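Local coordinates for protein particle-associated lyase (Acinetobacter bacteriophage AP22, PDB 4Y9V) that binds the capsular saccharide of Acinetobacter baumannii and, as a lyase of the phage tailspike, probably degrades the bacterial capsule, at residues T93-F98 with N207-K212; D359-N364 with E385-N390; V484-I489 with Q510-T515; D596-A601 with L616-G621. One frame throughout, in Å; residues are numbered along the deposited sequence. Where two conformers were deposited one is given.

Interaction 1 of 4, residues T93-F98 with N207-K212; sequences TDDFEF and NPINFK. With EDO (1,2-ethanediol), chain E.
The ring of Phe98 is met at its edge by Phe211, whose CZ lies near the Phe98 plane, 3.9 Å from Phe98 CE2; the two side chains cross obliquely. One face of the same ring is taken by Phe96, with Phe96 CE1 3.6 Å above the plane and over its centre; the Phe96 ring in turn receives Phe98 CD2 at its own edge. Flat, apolar rings suit this buried face, where an edge can fit against a face without any polar atom needing a partner. Phe96 and Phe211 are paired in a parallel bridge. Lys212 bonds on both sides of Glu97: its N donates to Phe96 O (2.9 Å) and its O accepts from Phe98 N (2.9 Å), while Phe96 N donates to Asn210 O. Before the strands begin, Asp95 OD1 accepts Asn210 N at 2.9 Å, met 40° above the carboxylate plane. On the other face Glu97 and Lys212 touch through CG and CB, while a water links Glu97 OE2 to Lys212 NZ. An ethanediol, probably from the crystallisation liquor, takes the N-H of Phe211 on its O1 (2.9 Å) and donates from O1 to Ile209 O. Strand 96-100 lies between strands 77-79 and 211-213 in a four-stranded parallel sheet; Phe96 packs on Leu77 and on helix 63-71, Phe211 on Ala116 of strand 113-125, and Thr102 of the second subunit packs on Asp95, Glu97, Asn210 and Lys212.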
# COMPACT_ATOMS: atom_id res chain seq x y z
N THR A 93 -17.35 25.57 -23.38
CA THR A 93 -17.34 26.42 -22.20
C THR A 93 -18.59 26.29 -21.35
O THR A 93 -18.71 27.02 -20.39
CB THR A 93 -17.07 27.88 -22.55
OG1 THR A 93 -18.11 28.32 -23.47
CG2 THR A 93 -15.78 28.07 -23.30
N ASP A 94 -19.48 25.41 -21.74
CA ASP A 94 -20.66 25.03 -20.98
C ASP A 94 -20.69 23.51 -20.87
O ASP A 94 -20.09 22.80 -21.71
CB ASP A 94 -21.99 25.53 -21.63
CG ASP A 94 -22.12 27.02 -21.29
OD1 ASP A 94 -22.25 27.35 -20.07
OD2 ASP A 94 -22.05 27.86 -22.16
N ASP A 95 -21.39 23.00 -19.88
CA ASP A 95 -21.56 21.57 -19.70
C ASP A 95 -21.99 20.92 -21.01
O ASP A 95 -22.82 21.45 -21.73
CB ASP A 95 -22.60 21.26 -18.63
CG ASP A 95 -22.26 21.83 -17.28
OD1 ASP A 95 -21.09 22.14 -16.99
OD2 ASP A 95 -23.24 21.91 -16.45
N PHE A 96 -21.45 19.73 -21.29
CA PHE A 96 -21.74 19.01 -22.52
C PHE A 96 -21.45 17.55 -22.28
O PHE A 96 -20.44 17.25 -21.66
CB PHE A 96 -20.87 19.57 -23.66
CG PHE A 96 -21.30 19.11 -25.02
CD1 PHE A 96 -20.81 17.96 -25.59
CD2 PHE A 96 -22.23 19.87 -25.71
CE1 PHE A 96 -21.24 17.56 -26.88
CE2 PHE A 96 -22.64 19.47 -26.96
CZ PHE A 96 -22.17 18.32 -27.55
N GLU A 97 -22.27 16.67 -22.84
CA GLU A 97 -22.07 15.23 -22.74
C GLU A 97 -22.16 14.57 -24.11
O GLU A 97 -23.17 14.76 -24.81
CB GLU A 97 -23.11 14.61 -21.81
CG GLU A 97 -22.99 13.10 -21.71
CD GLU A 97 -23.88 12.42 -20.70
OE1 GLU A 97 -24.74 13.10 -20.09
OE2 GLU A 97 -23.70 11.18 -20.49
N PHE A 98 -21.13 13.82 -24.48
CA PHE A 98 -21.19 12.94 -25.63
C PHE A 98 -21.60 11.53 -25.20
O PHE A 98 -21.10 10.99 -24.21
CB PHE A 98 -19.79 12.76 -26.27
CG PHE A 98 -19.34 13.93 -27.09
CD1 PHE A 98 -19.72 14.03 -28.45
CD2 PHE A 98 -18.49 14.94 -26.59
CE1 PHE A 98 -19.25 15.05 -29.23
CE2 PHE A 98 -18.04 15.96 -27.40
CZ PHE A 98 -18.41 16.02 -28.72
N ASN A 207 -15.58 28.80 -11.86
CA ASN A 207 -16.88 28.30 -12.32
C ASN A 207 -16.58 27.05 -13.14
O ASN A 207 -16.11 27.20 -14.28
CB ASN A 207 -17.55 29.39 -13.18
CG ASN A 207 -18.94 29.00 -13.63
OD1 ASN A 207 -19.30 27.87 -13.48
ND2 ASN A 207 -19.66 29.97 -14.20
N PRO A 208 -16.71 25.86 -12.59
CA PRO A 208 -16.22 24.65 -13.25
C PRO A 208 -17.12 24.21 -14.41
O PRO A 208 -18.32 24.49 -14.41
CB PRO A 208 -16.23 23.62 -12.12
CG PRO A 208 -17.39 24.07 -11.23
CD PRO A 208 -17.27 25.56 -11.25
N ILE A 209 -16.53 23.45 -15.32
CA ILE A 209 -17.27 22.80 -16.41
C ILE A 209 -17.47 21.32 -16.10
O ILE A 209 -16.59 20.66 -15.54
CB ILE A 209 -16.54 22.97 -17.75
CG1 ILE A 209 -17.48 22.59 -18.93
CG2 ILE A 209 -15.21 22.20 -17.84
CD1 ILE A 209 -16.93 22.98 -20.30
N ASN A 210 -18.62 20.77 -16.55
CA ASN A 210 -18.89 19.35 -16.49
C ASN A 210 -19.01 18.79 -17.93
O ASN A 210 -20.10 18.78 -18.52
CB ASN A 210 -20.14 19.04 -15.65
CG ASN A 210 -20.24 17.57 -15.31
OD1 ASN A 210 -19.50 16.77 -15.83
ND2 ASN A 210 -21.17 17.20 -14.43
N PHE A 211 -17.88 18.39 -18.48
CA PHE A 211 -17.72 17.87 -19.82
C PHE A 211 -17.57 16.37 -19.72
O PHE A 211 -16.63 15.90 -19.09
CB PHE A 211 -16.50 18.50 -20.47
CG PHE A 211 -16.23 17.98 -21.86
CD1 PHE A 211 -16.92 18.48 -22.94
CD2 PHE A 211 -15.29 16.98 -22.11
CE1 PHE A 211 -16.70 18.02 -24.24
CE2 PHE A 211 -15.03 16.53 -23.37
CZ PHE A 211 -15.75 17.05 -24.45
N LYS A 212 -18.51 15.63 -20.29
CA LYS A 212 -18.63 14.17 -20.11
C LYS A 212 -18.59 13.45 -21.44
O LYS A 212 -19.05 13.96 -22.47
CB LYS A 212 -19.98 13.82 -19.41
CG LYS A 212 -20.06 14.48 -18.04
CD LYS A 212 -21.31 14.00 -17.35
CE LYS A 212 -21.27 12.53 -16.94
NZ LYS A 212 -22.49 12.22 -16.07
C1 EDO E . -15.01 17.23 -16.48
O1 EDO E . -15.44 18.48 -17.00
C2 EDO E . -16.16 16.58 -15.77
O2 EDO E . -16.48 17.39 -14.64
O HOH W 1 -20.54 22.85 -14.31
O HOH W 2 -20.95 23.66 -14.85
O HOH W 3 -25.06 13.30 -16.84
O HOH W 4 -23.96 10.63 -17.83

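Interaction 2 of 4, residues D359-N364 with E385-N390; sequences DNEYSN and EFKLTN
Glu361 OE2 accepts the hydroxyl of Thr389 at 2.7 Å from OG1, on the anti side of the carboxylate and 16° out of its plane. Extended from a CG anti to the backbone N (chi1 -179°), Glu361 spans the strands while its CG rests on Lys387 CB. Its OE1 accepts a hydrogen bond from a water, which in turn accepts one from Lys387 NZ; that ammonium has a second partner in Asn390 OD1 of the second subunit, so a long flexible lysine suits the boundary. Asp359 OD1 accepts Glu385 N at 2.9 Å, nearly straight (174°), a side chain serving where the ladder begins. The backbones then pair in parallel: Asn360 N to Glu385 O (3.0 Å), Lys387 N to Asn360 O (2.9 Å), and on to Asn364 N with Thr389 O (2.8 Å). Tyr362 O is gripped twice, by Thr389 N and by Asn391 ND2. The amide of Asn360 is satisfied by Thr343 N, Phe355 O and Val340 O. Asp346 OD1 bonds Ser363 OG and Asn364 ND2, and Thr354 O bonds Tyr362 OH. These are rungs of the right-handed parallel beta-helix of pectin lyase-like proteins, strand 343-346 flanking 360-363 and strand 417-422 flanking 384-389.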
# COMPACT_ATOMS: atom_id res chain seq x y z
N ASP A 359 8.34 15.71 -0.62
CA ASP A 359 7.19 15.04 -0.03
C ASP A 359 6.48 14.16 -1.04
O ASP A 359 5.25 14.12 -1.14
CB ASP A 359 6.27 16.02 0.69
CG ASP A 359 6.93 16.61 1.93
OD1 ASP A 359 7.84 15.99 2.52
OD2 ASP A 359 6.45 17.68 2.33
N ASN A 360 7.29 13.39 -1.80
CA ASN A 360 6.82 12.50 -2.85
C ASN A 360 7.31 11.09 -2.58
O ASN A 360 8.24 10.88 -1.80
CB ASN A 360 7.31 12.97 -4.22
CG ASN A 360 6.70 14.30 -4.64
OD1 ASN A 360 5.52 14.57 -4.37
ND2 ASN A 360 7.49 15.14 -5.30
N GLU A 361 6.69 10.12 -3.26
CA GLU A 361 7.02 8.71 -3.03
C GLU A 361 6.87 7.88 -4.29
O GLU A 361 5.93 8.07 -5.07
CB GLU A 361 6.09 8.15 -1.93
CG GLU A 361 6.33 6.69 -1.55
CD GLU A 361 5.61 6.26 -0.27
OE1 GLU A 361 4.55 6.85 0.03
OE2 GLU A 361 6.10 5.32 0.38
N TYR A 362 7.80 6.95 -4.46
CA TYR A 362 7.60 5.75 -5.29
C TYR A 362 7.60 4.56 -4.33
O TYR A 362 8.59 4.39 -3.59
CB TYR A 362 8.68 5.53 -6.37
CG TYR A 362 8.63 6.54 -7.50
CD1 TYR A 362 9.19 7.81 -7.37
CD2 TYR A 362 8.01 6.23 -8.69
CE1 TYR A 362 9.14 8.72 -8.41
CE2 TYR A 362 7.96 7.13 -9.74
CZ TYR A 362 8.51 8.40 -9.59
OH TYR A 362 8.43 9.25 -10.65
N SER A 363 6.54 3.78 -4.33
CA SER A 363 6.44 2.63 -3.43
C SER A 363 5.99 1.40 -4.22
O SER A 363 5.14 1.49 -5.10
CB SER A 363 5.47 2.90 -2.28
OG SER A 363 4.20 3.33 -2.74
N ASN A 364 6.57 0.26 -3.87
CA ASN A 364 6.14 -1.01 -4.46
C ASN A 364 6.23 -0.98 -6.00
O ASN A 364 5.44 -1.69 -6.65
CB ASN A 364 4.73 -1.39 -4.01
CG ASN A 364 4.67 -1.46 -2.49
OD1 ASN A 364 5.40 -2.22 -1.88
ND2 ASN A 364 3.80 -0.62 -1.93
N GLU A 385 10.56 15.20 2.02
CA GLU A 385 10.96 13.81 1.96
C GLU A 385 10.80 13.25 0.55
O GLU A 385 9.85 13.53 -0.17
CB GLU A 385 10.11 12.92 2.89
CG GLU A 385 10.33 13.19 4.35
CD GLU A 385 9.75 12.23 5.36
OE1 GLU A 385 8.74 11.60 5.07
OE2 GLU A 385 10.39 12.08 6.44
N PHE A 386 11.75 12.41 0.20
CA PHE A 386 11.75 11.66 -1.06
C PHE A 386 11.76 10.17 -0.65
O PHE A 386 12.81 9.66 -0.26
CB PHE A 386 12.92 12.03 -1.91
CG PHE A 386 12.87 13.45 -2.40
CD1 PHE A 386 13.41 14.51 -1.64
CD2 PHE A 386 12.30 13.77 -3.61
CE1 PHE A 386 13.36 15.79 -2.12
CE2 PHE A 386 12.25 15.06 -4.10
CZ PHE A 386 12.79 16.08 -3.36
N LYS A 387 10.59 9.56 -0.66
CA LYS A 387 10.40 8.23 -0.08
C LYS A 387 10.43 7.16 -1.17
O LYS A 387 9.69 7.25 -2.16
CB LYS A 387 9.06 8.14 0.66
CG LYS A 387 8.93 9.05 1.85
CD LYS A 387 7.56 9.09 2.49
CE LYS A 387 7.22 7.86 3.19
NZ LYS A 387 6.09 7.79 4.16
N LEU A 388 11.27 6.16 -0.98
CA LEU A 388 11.41 5.04 -1.91
C LEU A 388 11.16 3.76 -1.10
O LEU A 388 12.07 3.25 -0.45
CB LEU A 388 12.79 5.05 -2.53
CG LEU A 388 13.06 6.20 -3.50
CD1 LEU A 388 14.51 6.25 -3.88
CD2 LEU A 388 12.17 6.08 -4.75
N THR A 389 9.92 3.27 -1.13
CA THR A 389 9.46 2.30 -0.17
C THR A 389 9.22 0.97 -0.88
O THR A 389 8.28 0.83 -1.67
CB THR A 389 8.21 2.79 0.53
OG1 THR A 389 8.43 4.12 0.96
CG2 THR A 389 7.86 1.89 1.71
N ASN A 390 10.06 -0.04 -0.60
CA ASN A 390 9.79 -1.39 -1.08
C ASN A 390 9.73 -1.49 -2.60
O ASN A 390 8.95 -2.29 -3.14
CB ASN A 390 8.59 -2.00 -0.41
CG ASN A 390 8.84 -3.43 -0.05
OD1 ASN A 390 9.79 -4.06 -0.51
ND2 ASN A 390 7.96 -3.98 0.75
O HOH W 5 6.79 13.88 4.41
O HOH W 6 3.81 6.99 2.66

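Interaction 3 of 4, residues V484-I489 with Q510-T515; sequences VPIGYI and QSTLAT
Val484 and Ser511 bring their CA atoms to 5.6 Å where an extended run at 484-486 passes a turn whose residues 510-512 have helical torsions, with no beta pairing between them. The one direct hydrogen bond ends on a side chain: the backbone N of Val484 donates to Ser511 OG at 2.8 Å and 157°. Ser511 OG sits anti to its own carbonyl carbon (chi1 -66°), and it is also hydrogen-bonded to Glu475 OE2, presumably as donor. A small hydroxyl suits this place because it can accept from a backbone and give to a carboxylate at once. A water completes the polar join, donating to Val484 O (2.7 Å) and to Ser511 O (2.8 Å), two acceptors that cannot bond to each other. Ile486 CD1 packs against the Ser511 carbonyl, 3.4 Å from Ser511 O; the apolar contact proper is Ile486 CD1 to Thr512 CG2 at 4.0 Å, and Ile489 CD1 comes to the same methyl at 4.1 Å. Thr512 suits both surroundings: its CG2 meets the two isoleucines, while OG1 is bonded to Tyr507 O. The chain turns a corner at Gly487, and Ile486 and Ile489 on its two sides both point toward the 510-512 segment. Val484 and Ile486 also pack on Val474 of strand 470-476, and Ile489 on Ala472, so the loop leading to strand 518-531 closes against the last coils of the beta-helix.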
# COMPACT_ATOMS: atom_id res chain seq x y z
N VAL A 484 28.28 20.68 2.48
CA VAL A 484 26.82 20.53 2.34
C VAL A 484 26.30 20.18 3.73
O VAL A 484 26.71 19.15 4.27
CB VAL A 484 26.46 19.44 1.34
CG1 VAL A 484 24.97 19.22 1.33
CG2 VAL A 484 26.98 19.81 -0.06
N PRO A 485 25.47 21.01 4.37
CA PRO A 485 24.98 20.65 5.71
C PRO A 485 24.20 19.37 5.66
O PRO A 485 23.35 19.18 4.78
CB PRO A 485 24.08 21.84 6.07
CG PRO A 485 24.55 22.99 5.20
CD PRO A 485 24.89 22.30 3.89
N ILE A 486 24.46 18.47 6.63
CA ILE A 486 23.79 17.20 6.77
C ILE A 486 23.26 17.13 8.18
O ILE A 486 24.03 17.34 9.14
CB ILE A 486 24.75 16.02 6.46
CG1 ILE A 486 25.20 16.06 4.99
CG2 ILE A 486 24.14 14.70 6.86
CD1 ILE A 486 26.40 15.21 4.73
N GLY A 487 21.99 16.78 8.35
CA GLY A 487 21.44 16.55 9.67
C GLY A 487 21.83 15.18 10.18
O GLY A 487 22.60 15.00 11.11
N TYR A 488 21.30 14.17 9.48
CA TYR A 488 21.64 12.80 9.81
C TYR A 488 21.70 11.95 8.56
O TYR A 488 21.03 12.18 7.56
CB TYR A 488 20.62 12.18 10.81
CG TYR A 488 19.20 12.14 10.33
CD1 TYR A 488 18.35 13.24 10.49
CD2 TYR A 488 18.69 11.03 9.70
CE1 TYR A 488 17.06 13.23 10.04
CE2 TYR A 488 17.36 10.99 9.26
CZ TYR A 488 16.57 12.09 9.44
OH TYR A 488 15.26 12.09 9.02
N ILE A 489 22.53 10.90 8.67
CA ILE A 489 22.53 9.80 7.71
C ILE A 489 22.43 8.50 8.51
O ILE A 489 23.26 8.23 9.37
CB ILE A 489 23.74 9.78 6.77
CG1 ILE A 489 23.80 11.08 5.93
CG2 ILE A 489 23.69 8.53 5.89
CD1 ILE A 489 25.06 11.23 5.11
N GLN A 510 34.51 15.44 3.30
CA GLN A 510 34.31 16.60 4.17
C GLN A 510 32.89 16.70 4.71
O GLN A 510 32.69 16.91 5.92
CB GLN A 510 34.69 17.88 3.43
CG GLN A 510 34.45 19.13 4.24
CD GLN A 510 35.08 20.36 3.65
OE1 GLN A 510 36.23 20.32 3.23
NE2 GLN A 510 34.35 21.48 3.62
N SER A 511 31.89 16.65 3.83
CA SER A 511 30.54 16.91 4.34
C SER A 511 30.03 15.79 5.23
O SER A 511 29.35 16.08 6.23
CB SER A 511 29.55 17.14 3.18
OG SER A 511 29.89 18.34 2.47
N THR A 512 30.30 14.53 4.91
CA THR A 512 29.80 13.44 5.74
C THR A 512 30.57 13.31 7.07
O THR A 512 30.06 12.63 7.98
CB THR A 512 29.78 12.10 5.00
OG1 THR A 512 31.11 11.81 4.58
CG2 THR A 512 28.82 12.12 3.82
N LEU A 513 31.74 13.94 7.18
CA LEU A 513 32.56 13.89 8.39
C LEU A 513 32.50 15.18 9.19
O LEU A 513 33.20 15.31 10.22
CB LEU A 513 33.99 13.55 8.00
CG LEU A 513 34.22 12.17 7.38
CD1 LEU A 513 35.63 12.03 6.90
CD2 LEU A 513 33.84 11.11 8.38
N ALA A 514 31.72 16.15 8.79
CA ALA A 514 31.70 17.43 9.49
C ALA A 514 31.18 17.28 10.89
O ALA A 514 30.41 16.37 11.20
CB ALA A 514 30.87 18.44 8.67
N THR A 515 31.63 18.20 11.74
CA THR A 515 31.42 18.14 13.18
C THR A 515 30.01 17.82 13.60
O THR A 515 29.69 16.97 14.44
CB THR A 515 31.88 19.46 13.82
OG1 THR A 515 33.21 19.73 13.48
CG2 THR A 515 31.91 19.22 15.33
O HOH W 7 27.68 18.33 6.70

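Interaction 4 of 4, residues D596-A601 with L616-G621; sequences DQVRPA and LYWESG. With SO4 (sulfate ion), chain L.
Val598 and Trp618 face each other across two layers of strands in the C-terminal Ig-like domain, a beta-sandwich type of packing in which the join is made by side chains with no hydrogen bond across it. Strands 597-601 and 616-621 run 7.2 Å apart at closest approach, at 144° to each other. Val598 lies at about a right angle to Trp618: its CG2 stands 3.9 Å above one face of the indole, offset toward the rim, with Val598 CG2 4.0 Å from Trp618 CD2. The indole presents a broad flat surface that a compact branched valine can meet with one methyl. Pro600 comes obliquely to the same tryptophan, its CG 3.9 Å from Trp618 CB. The neighbouring ring carbon, Pro600 CB, meets Leu616, 3.9 Å from Leu616 CB. A rigid proline suits an inward position here, giving packing surface without an N-H to satisfy. Leu616 then sends CD1 past it, 3.7 Å from Pro600 O and 3.8 Å from Ala601 CA; the CB of Ala601 points away, to Val589. Ile544 of strand 538-545 touches both Pro600 and Trp618. Arg599 turns away from this core: NE is bonded to Ala541 O and NH1 to Ser568 OG of the second subunit. A sulfate, probably from the crystallisation liquor, is held by Arg540 NH2 and by Arg599: at the far end of the extended chain Arg599 NH2 donates to sulfate O4 at 3.1 Å, the oxygen lying near the guanidinium plane at its edge.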
# COMPACT_ATOMS: atom_id res chain seq x y z
N ASP A 596 37.51 0.36 8.55
CA ASP A 596 37.32 -0.91 7.88
C ASP A 596 37.91 -2.07 8.69
O ASP A 596 37.96 -3.18 8.09
CB ASP A 596 37.91 -0.80 6.46
CG ASP A 596 39.41 -0.63 6.41
OD1 ASP A 596 40.00 -0.07 7.35
OD2 ASP A 596 40.13 -1.07 5.46
N GLN A 597 38.34 -1.96 9.96
CA GLN A 597 39.08 -3.03 10.63
C GLN A 597 38.85 -2.97 12.13
O GLN A 597 38.74 -1.90 12.74
CB GLN A 597 40.60 -2.90 10.41
CG GLN A 597 40.99 -3.11 8.95
CD GLN A 597 42.48 -3.05 8.77
OE1 GLN A 597 43.18 -2.29 9.43
NE2 GLN A 597 42.96 -3.90 7.86
N VAL A 598 38.85 -4.18 12.73
CA VAL A 598 38.94 -4.35 14.17
C VAL A 598 39.99 -5.42 14.46
O VAL A 598 40.38 -6.16 13.54
CB VAL A 598 37.60 -4.70 14.83
CG1 VAL A 598 36.56 -3.59 14.56
CG2 VAL A 598 37.05 -6.04 14.37
N ARG A 599 40.41 -5.55 15.70
CA ARG A 599 41.42 -6.56 16.03
C ARG A 599 41.30 -6.97 17.48
O ARG A 599 42.05 -6.50 18.37
CB ARG A 599 42.85 -6.09 15.69
CG ARG A 599 43.82 -7.27 15.75
CD ARG A 599 45.27 -6.82 15.46
NE ARG A 599 46.10 -8.00 15.37
CZ ARG A 599 47.41 -7.97 15.13
NH1 ARG A 599 48.05 -6.84 15.04
NH2 ARG A 599 48.04 -9.11 14.99
N PRO A 600 40.37 -7.88 17.79
CA PRO A 600 40.22 -8.34 19.17
C PRO A 600 41.51 -9.01 19.67
O PRO A 600 42.22 -9.66 18.92
CB PRO A 600 39.11 -9.39 19.03
CG PRO A 600 38.46 -9.14 17.77
CD PRO A 600 39.41 -8.52 16.87
N ALA A 601 41.73 -8.85 20.97
CA ALA A 601 42.91 -9.45 21.62
C ALA A 601 42.62 -9.67 23.09
O ALA A 601 41.70 -9.10 23.66
CB ALA A 601 44.12 -8.54 21.43
N LEU A 616 37.38 -15.17 20.78
CA LEU A 616 37.19 -13.74 20.92
C LEU A 616 35.98 -13.35 20.07
O LEU A 616 35.80 -13.83 18.97
CB LEU A 616 38.43 -12.93 20.52
CG LEU A 616 39.59 -13.09 21.47
CD1 LEU A 616 40.86 -12.53 20.91
CD2 LEU A 616 39.26 -12.28 22.76
N TYR A 617 35.17 -12.46 20.62
CA TYR A 617 33.97 -11.96 19.98
C TYR A 617 34.09 -10.46 19.83
O TYR A 617 34.72 -9.78 20.66
CB TYR A 617 32.73 -12.29 20.81
CG TYR A 617 32.53 -13.75 21.03
CD1 TYR A 617 31.88 -14.52 20.08
CD2 TYR A 617 32.97 -14.39 22.20
CE1 TYR A 617 31.67 -15.88 20.27
CE2 TYR A 617 32.74 -15.74 22.40
CZ TYR A 617 32.07 -16.49 21.45
OH TYR A 617 31.85 -17.81 21.71
N TRP A 618 33.43 -9.91 18.81
CA TRP A 618 33.48 -8.49 18.58
C TRP A 618 32.14 -8.02 18.00
O TRP A 618 31.43 -8.77 17.33
CB TRP A 618 34.66 -8.10 17.63
CG TRP A 618 34.54 -8.77 16.29
CD1 TRP A 618 34.97 -10.01 15.93
CD2 TRP A 618 33.86 -8.25 15.16
NE1 TRP A 618 34.62 -10.31 14.65
CE2 TRP A 618 33.93 -9.21 14.14
CE3 TRP A 618 33.19 -7.03 14.86
CZ2 TRP A 618 33.35 -9.03 12.87
CZ3 TRP A 618 32.62 -6.87 13.63
CH2 TRP A 618 32.71 -7.84 12.63
N GLU A 619 31.88 -6.74 18.23
CA GLU A 619 30.76 -6.04 17.64
C GLU A 619 31.18 -4.62 17.30
O GLU A 619 31.85 -3.98 18.12
CB GLU A 619 29.56 -6.01 18.61
CG GLU A 619 28.31 -5.43 17.98
CD GLU A 619 27.11 -5.57 18.85
OE1 GLU A 619 26.49 -4.46 19.02
OE2 GLU A 619 26.81 -6.66 19.37
N SER A 620 30.79 -4.14 16.13
CA SER A 620 31.06 -2.78 15.71
C SER A 620 29.75 -2.07 15.40
O SER A 620 28.77 -2.70 14.99
CB SER A 620 31.94 -2.77 14.48
OG SER A 620 31.35 -3.42 13.36
N GLY A 621 29.75 -0.75 15.50
CA GLY A 621 28.58 0.03 15.10
C GLY A 621 28.83 1.51 15.36
O GLY A 621 29.79 1.88 16.03
S SO4 L . 50.79 -11.32 16.26
O1 SO4 L . 52.15 -11.85 16.59
O2 SO4 L . 50.03 -11.08 17.52
O3 SO4 L . 50.07 -12.36 15.45
O4 SO4 L . 50.93 -10.05 15.45

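The four contacts follow one another along an elongated subunit. Interaction 1 lies near the N-terminal end, its centre about 36 Å from that of interaction 2 and about 71 Å from that of interaction 4. Interactions 2 and 3 belong to the same beta-helix, with nearest atoms about 6 Å apart, and interaction 4, whose centre is about 26 Å from that of interaction 3, lies in the Ig-like domain beyond. Nothing in these contacts lines the glycan pocket. The chain between the two segments of interaction 1 carries pocket residues Arg166, Tyr168 and Tyr169, and Phe249 to His337 fall between interactions 1 and 2. Segments of all four also touch the second subunit.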